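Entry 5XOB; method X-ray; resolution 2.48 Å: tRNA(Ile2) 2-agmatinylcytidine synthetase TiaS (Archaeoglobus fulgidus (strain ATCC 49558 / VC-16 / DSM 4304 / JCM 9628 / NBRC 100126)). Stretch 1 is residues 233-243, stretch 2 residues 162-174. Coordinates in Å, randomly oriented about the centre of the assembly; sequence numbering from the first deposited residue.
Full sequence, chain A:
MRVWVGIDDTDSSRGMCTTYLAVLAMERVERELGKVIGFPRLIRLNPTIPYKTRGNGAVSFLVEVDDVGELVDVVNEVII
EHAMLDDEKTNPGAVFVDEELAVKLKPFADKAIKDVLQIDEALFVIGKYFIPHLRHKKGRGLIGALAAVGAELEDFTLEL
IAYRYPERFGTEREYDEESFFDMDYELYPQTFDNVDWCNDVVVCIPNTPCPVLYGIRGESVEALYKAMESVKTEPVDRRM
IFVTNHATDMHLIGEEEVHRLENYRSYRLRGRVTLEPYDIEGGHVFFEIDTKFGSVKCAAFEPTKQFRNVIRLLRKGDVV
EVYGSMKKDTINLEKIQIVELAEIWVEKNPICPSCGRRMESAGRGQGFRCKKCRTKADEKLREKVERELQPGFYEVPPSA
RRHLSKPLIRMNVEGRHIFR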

# COMPACT_ATOMS: atom_id res chain seq x y z
N THR A 233 -19.03 -14.25 -10.71
CA THR A 233 -17.79 -14.79 -11.22
C THR A 233 -17.96 -16.22 -11.68
O THR A 233 -18.97 -16.87 -11.39
CB THR A 233 -16.69 -14.79 -10.13
OG1 THR A 233 -17.11 -15.61 -9.03
CG2 THR A 233 -16.43 -13.39 -9.64
N GLU A 234 -16.95 -16.72 -12.38
CA GLU A 234 -16.75 -18.14 -12.51
C GLU A 234 -16.75 -18.74 -11.09
O GLU A 234 -16.46 -18.04 -10.12
CB GLU A 234 -15.43 -18.45 -13.20
CG GLU A 234 -14.19 -18.22 -12.34
CD GLU A 234 -12.90 -18.43 -13.10
OE1 GLU A 234 -12.75 -17.86 -14.20
OE2 GLU A 234 -12.04 -19.16 -12.60
N PRO A 235 -17.07 -20.03 -10.98
CA PRO A 235 -17.21 -20.65 -9.66
C PRO A 235 -16.00 -20.51 -8.72
O PRO A 235 -14.83 -20.57 -9.15
CB PRO A 235 -17.46 -22.13 -9.99
CG PRO A 235 -18.05 -22.11 -11.36
CD PRO A 235 -17.42 -20.96 -12.07
N VAL A 236 -16.32 -20.32 -7.44
CA VAL A 236 -15.34 -20.21 -6.37
C VAL A 236 -15.16 -21.56 -5.71
O VAL A 236 -16.12 -22.17 -5.22
CB VAL A 236 -15.81 -19.22 -5.29
CG1 VAL A 236 -14.87 -19.22 -4.09
CG2 VAL A 236 -15.94 -17.83 -5.88
N ASP A 237 -13.91 -22.01 -5.67
CA ASP A 237 -13.56 -23.28 -5.07
C ASP A 237 -13.37 -23.02 -3.58
O ASP A 237 -14.34 -23.07 -2.81
CB ASP A 237 -12.30 -23.82 -5.77
CG ASP A 237 -11.83 -25.13 -5.21
OD1 ASP A 237 -12.65 -25.86 -4.59
OD2 ASP A 237 -10.62 -25.44 -5.40
N ARG A 238 -12.15 -22.68 -3.17
CA ARG A 238 -11.84 -22.37 -1.78
C ARG A 238 -12.12 -20.88 -1.52
O ARG A 238 -12.13 -20.06 -2.45
CB ARG A 238 -10.37 -22.71 -1.45
CG ARG A 238 -9.83 -24.04 -1.97
CD ARG A 238 -10.36 -25.24 -1.20
NE ARG A 238 -9.43 -26.37 -1.23
CZ ARG A 238 -9.43 -27.35 -2.13
NH1 ARG A 238 -10.31 -27.38 -3.12
NH2 ARG A 238 -8.53 -28.32 -2.05
N ARG A 239 -12.34 -20.54 -0.25
CA ARG A 239 -12.59 -19.16 0.18
C ARG A 239 -12.05 -18.97 1.60
O ARG A 239 -12.15 -19.87 2.44
CB ARG A 239 -14.10 -18.83 0.13
CG ARG A 239 -14.94 -19.77 0.99
CD ARG A 239 -16.45 -19.66 0.81
NE ARG A 239 -16.93 -19.75 -0.58
CZ ARG A 239 -16.81 -20.82 -1.37
NH1 ARG A 239 -16.18 -21.92 -0.96
NH2 ARG A 239 -17.29 -20.78 -2.60
N MET A 240 -11.46 -17.81 1.87
CA MET A 240 -10.91 -17.56 3.19
C MET A 240 -10.85 -16.07 3.50
O MET A 240 -10.58 -15.25 2.63
CB MET A 240 -9.51 -18.19 3.32
CG MET A 240 -8.90 -18.17 4.71
SD MET A 240 -9.86 -19.02 5.99
CE MET A 240 -9.92 -20.67 5.30
N ILE A 241 -11.13 -15.76 4.76
CA ILE A 241 -11.01 -14.42 5.30
C ILE A 241 -9.76 -14.37 6.18
O ILE A 241 -9.60 -15.20 7.08
CB ILE A 241 -12.25 -14.06 6.13
CG1 ILE A 241 -13.43 -13.81 5.20
CG2 ILE A 241 -11.98 -12.84 7.00
CD1 ILE A 241 -14.75 -13.54 5.90
N PHE A 242 -8.90 -13.40 5.89
CA PHE A 242 -7.69 -13.14 6.67
C PHE A 242 -7.79 -11.78 7.34
O PHE A 242 -8.24 -10.81 6.71
CB PHE A 242 -6.48 -13.09 5.77
CG PHE A 242 -6.26 -14.34 5.00
CD1 PHE A 242 -5.32 -15.27 5.41
CD2 PHE A 242 -7.00 -14.60 3.85
CE1 PHE A 242 -5.12 -16.44 4.70
CE2 PHE A 242 -6.80 -15.77 3.12
CZ PHE A 242 -5.86 -16.69 3.55
N VAL A 243 -7.36 -11.70 8.58
CA VAL A 243 -7.07 -10.40 9.18
C VAL A 243 -5.70 -9.99 8.65
O VAL A 243 -4.76 -10.79 8.63
CB VAL A 243 -7.10 -10.41 10.72
CG1 VAL A 243 -8.40 -11.03 11.23
CG2 VAL A 243 -5.91 -11.16 11.29
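Stretch 2 (162-174) AYRYPERFGTERE

The most unusual feature of this contact is the side chain of Glu234, a buried carboxylate that ties together distant parts of stretch 2. OE2 of Glu234 forms a salt bridge with NH1 of Arg164 at 3.1 Å. A weak hydrogen bond runs from NH1 of Arg164 to OE1 of Glu234 at 3.3 Å. OE1 of Glu234 also accepts a hydrogen bond from the backbone N of Glu174 at 2.9 Å. The backbone of Glu234 answers: its N donates to O of Glu174 at 2.7 Å. Glu234 thus holds both Arg164 and Glu174.

The two stretches run antiparallel where they pair. Arg239 faces Ala162 as a non-hydrogen-bonded pair, with their CA atoms 4.5 Å apart and their CB atoms on the same face of the sheet. Next to this pair, N of Tyr163 donates to O of Arg238 at 2.9 Å, nearly straight at 172°. N of Asp237 donates to O of Tyr163, also at 2.9 Å. Tyr163 therefore uses both its backbone polar groups on stretch 1. Its ring lies beside Arg238, with CD2 of Tyr163 3.7 Å from CB of Arg238. Farther out, OH of Tyr163 is 3.7 Å from CZ of Phe242. Val236 adds a small apolar contact, CG1 of Val236 to CB of Ala162 at 4.0 Å.

Beyond Tyr163, the side chain of Tyr165 takes up the contact. Tyr165 is directed sideways at CB, but the end of its side chain comes nearer to stretch 1. CB of Asp237 sits over one face of the Tyr165 ring, 3.5 Å from the ring centroid and almost on the ring normal. CB of Pro235 lies 3.8 Å from CE2 of Tyr165.

Stretch 2 then makes a type II beta turn from Arg168 to Thr171. Gly170 has phi/psi of 87/-11°, where a CB would be jammed against the carbonyl O of Phe169. OG1 of Thr171 donates to O of Arg168 at 2.7 Å. NH2 of Arg164 donates to O of Thr171 at 2.5 Å, so this guanidinium links the turn to Glu234. The CA-to-CB bond of Arg168 points toward stretch 1, and CD of Pro235 lies over one face of its guanidinium. The closest approach of these two residues is NH2 of Arg168 to CG of Pro235, 3.4 Å. NE of Arg168 is 4.2 Å from OE2 of Glu234, too far for a salt bridge.

The chain then extends through Glu172 and Arg173 to Glu174, whose side chain is not modelled beyond CB. The contact buries 798 Å², summed over both stretches.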

# COMPACT_ATOMS: atom_id res chain seq x y z
N ALA A 162 -10.91 -15.36 -2.58
CA ALA A 162 -11.59 -16.42 -3.28
C ALA A 162 -10.63 -17.05 -4.26
O ALA A 162 -9.96 -16.35 -5.03
CB ALA A 162 -12.79 -15.86 -4.01
N TYR A 163 -10.57 -18.38 -4.25
CA TYR A 163 -9.67 -19.12 -5.12
C TYR A 163 -10.45 -19.88 -6.18
O TYR A 163 -11.62 -20.24 -5.98
CB TYR A 163 -8.81 -20.08 -4.32
CG TYR A 163 -8.05 -19.42 -3.19
CD1 TYR A 163 -6.91 -18.65 -3.44
CD2 TYR A 163 -8.48 -19.54 -1.87
CE1 TYR A 163 -6.22 -18.03 -2.41
CE2 TYR A 163 -7.80 -18.93 -0.83
CZ TYR A 163 -6.67 -18.18 -1.10
OH TYR A 163 -6.02 -17.58 -0.06
N ARG A 164 -9.77 -20.12 -7.29
CA ARG A 164 -10.33 -20.84 -8.42
C ARG A 164 -10.21 -22.35 -8.23
O ARG A 164 -9.52 -22.85 -7.32
CB ARG A 164 -9.59 -20.46 -9.72
CG ARG A 164 -9.22 -18.98 -9.82
CD ARG A 164 -9.46 -18.45 -11.22
NE ARG A 164 -8.28 -18.51 -12.09
CZ ARG A 164 -8.32 -18.42 -13.42
NH1 ARG A 164 -9.48 -18.28 -14.07
NH2 ARG A 164 -7.18 -18.47 -14.10
N TYR A 165 -10.89 -23.06 -9.13
CA TYR A 165 -10.72 -24.49 -9.27
C TYR A 165 -9.44 -24.76 -10.05
O TYR A 165 -9.21 -24.14 -11.10
CB TYR A 165 -11.94 -25.11 -9.96
CG TYR A 165 -13.12 -25.31 -9.04
CD1 TYR A 165 -13.22 -26.46 -8.27
CD2 TYR A 165 -14.11 -24.34 -8.92
CE1 TYR A 165 -14.28 -26.65 -7.40
CE2 TYR A 165 -15.17 -24.52 -8.05
CZ TYR A 165 -15.25 -25.68 -7.30
OH TYR A 165 -16.30 -25.88 -6.43
N PRO A 166 -8.58 -25.67 -9.54
CA PRO A 166 -7.30 -26.01 -10.18
C PRO A 166 -7.38 -26.16 -11.71
O PRO A 166 -6.59 -25.56 -12.44
CB PRO A 166 -6.92 -27.34 -9.52
CG PRO A 166 -7.55 -27.28 -8.17
CD PRO A 166 -8.76 -26.39 -8.26
N GLU A 167 -8.36 -26.95 -12.15
CA GLU A 167 -8.72 -27.13 -13.58
C GLU A 167 -8.55 -25.88 -14.45
O GLU A 167 -8.15 -25.98 -15.61
CB GLU A 167 -10.16 -27.68 -13.72
CG GLU A 167 -11.02 -27.57 -12.45
CD GLU A 167 -12.50 -27.86 -12.66
OE1 GLU A 167 -13.03 -28.72 -11.93
OE2 GLU A 167 -13.15 -27.21 -13.52
N ARG A 168 -8.84 -24.72 -13.88
CA ARG A 168 -8.76 -23.48 -14.64
C ARG A 168 -7.63 -22.54 -14.23
O ARG A 168 -7.65 -21.38 -14.61
CB ARG A 168 -10.11 -22.74 -14.64
CG ARG A 168 -11.05 -23.02 -13.48
CD ARG A 168 -12.38 -22.32 -13.71
NE ARG A 168 -13.53 -23.09 -13.23
CZ ARG A 168 -14.77 -23.00 -13.73
NH1 ARG A 168 -15.05 -22.16 -14.73
NH2 ARG A 168 -15.73 -23.76 -13.22
N PHE A 169 -6.62 -23.04 -13.51
CA PHE A 169 -5.44 -22.21 -13.23
C PHE A 169 -4.76 -21.82 -14.55
O PHE A 169 -4.66 -22.65 -15.46
CB PHE A 169 -4.40 -22.92 -12.35
CG PHE A 169 -4.82 -23.12 -10.91
CD1 PHE A 169 -4.09 -23.99 -10.09
CD2 PHE A 169 -5.92 -22.47 -10.35
CE1 PHE A 169 -4.44 -24.19 -8.77
CE2 PHE A 169 -6.28 -22.67 -9.03
CZ PHE A 169 -5.54 -23.53 -8.23
N GLY A 170 -4.32 -20.57 -14.64
CA GLY A 170 -3.55 -20.10 -15.79
C GLY A 170 -4.38 -19.58 -16.95
O GLY A 170 -3.84 -18.98 -17.88
N THR A 171 -5.69 -19.81 -16.89
CA THR A 171 -6.61 -19.36 -17.92
C THR A 171 -7.14 -17.96 -17.57
O THR A 171 -6.97 -17.50 -16.44
CB THR A 171 -7.79 -20.35 -18.07
OG1 THR A 171 -8.61 -20.31 -16.90
CG2 THR A 171 -7.29 -21.78 -18.28
N GLU A 172 -7.77 -17.29 -18.53
CA GLU A 172 -8.42 -16.01 -18.26
C GLU A 172 -9.62 -16.20 -17.34
O GLU A 172 -10.34 -17.19 -17.46
CB GLU A 172 -8.87 -15.34 -19.56
CG GLU A 172 -7.81 -14.46 -20.22
CD GLU A 172 -8.05 -12.98 -19.97
OE1 GLU A 172 -8.97 -12.41 -20.61
OE2 GLU A 172 -7.33 -12.38 -19.14
N ARG A 173 -9.82 -15.25 -16.44
CA ARG A 173 -10.94 -15.31 -15.50
C ARG A 173 -12.25 -14.89 -16.15
O ARG A 173 -12.26 -14.09 -17.09
CB ARG A 173 -10.66 -14.41 -14.30
CG ARG A 173 -9.39 -14.75 -13.56
CD ARG A 173 -8.28 -13.72 -13.75
NE ARG A 173 -7.04 -14.23 -13.16
CZ ARG A 173 -6.84 -14.40 -11.86
NH1 ARG A 173 -7.78 -14.08 -10.97
NH2 ARG A 173 -5.68 -14.89 -11.43
N GLU A 174 -13.36 -15.42 -15.65
CA GLU A 174 -14.70 -15.02 -16.09
C GLU A 174 -15.47 -14.39 -14.93
O GLU A 174 -15.60 -14.98 -13.86
CB GLU A 174 -15.46 -16.20 -16.66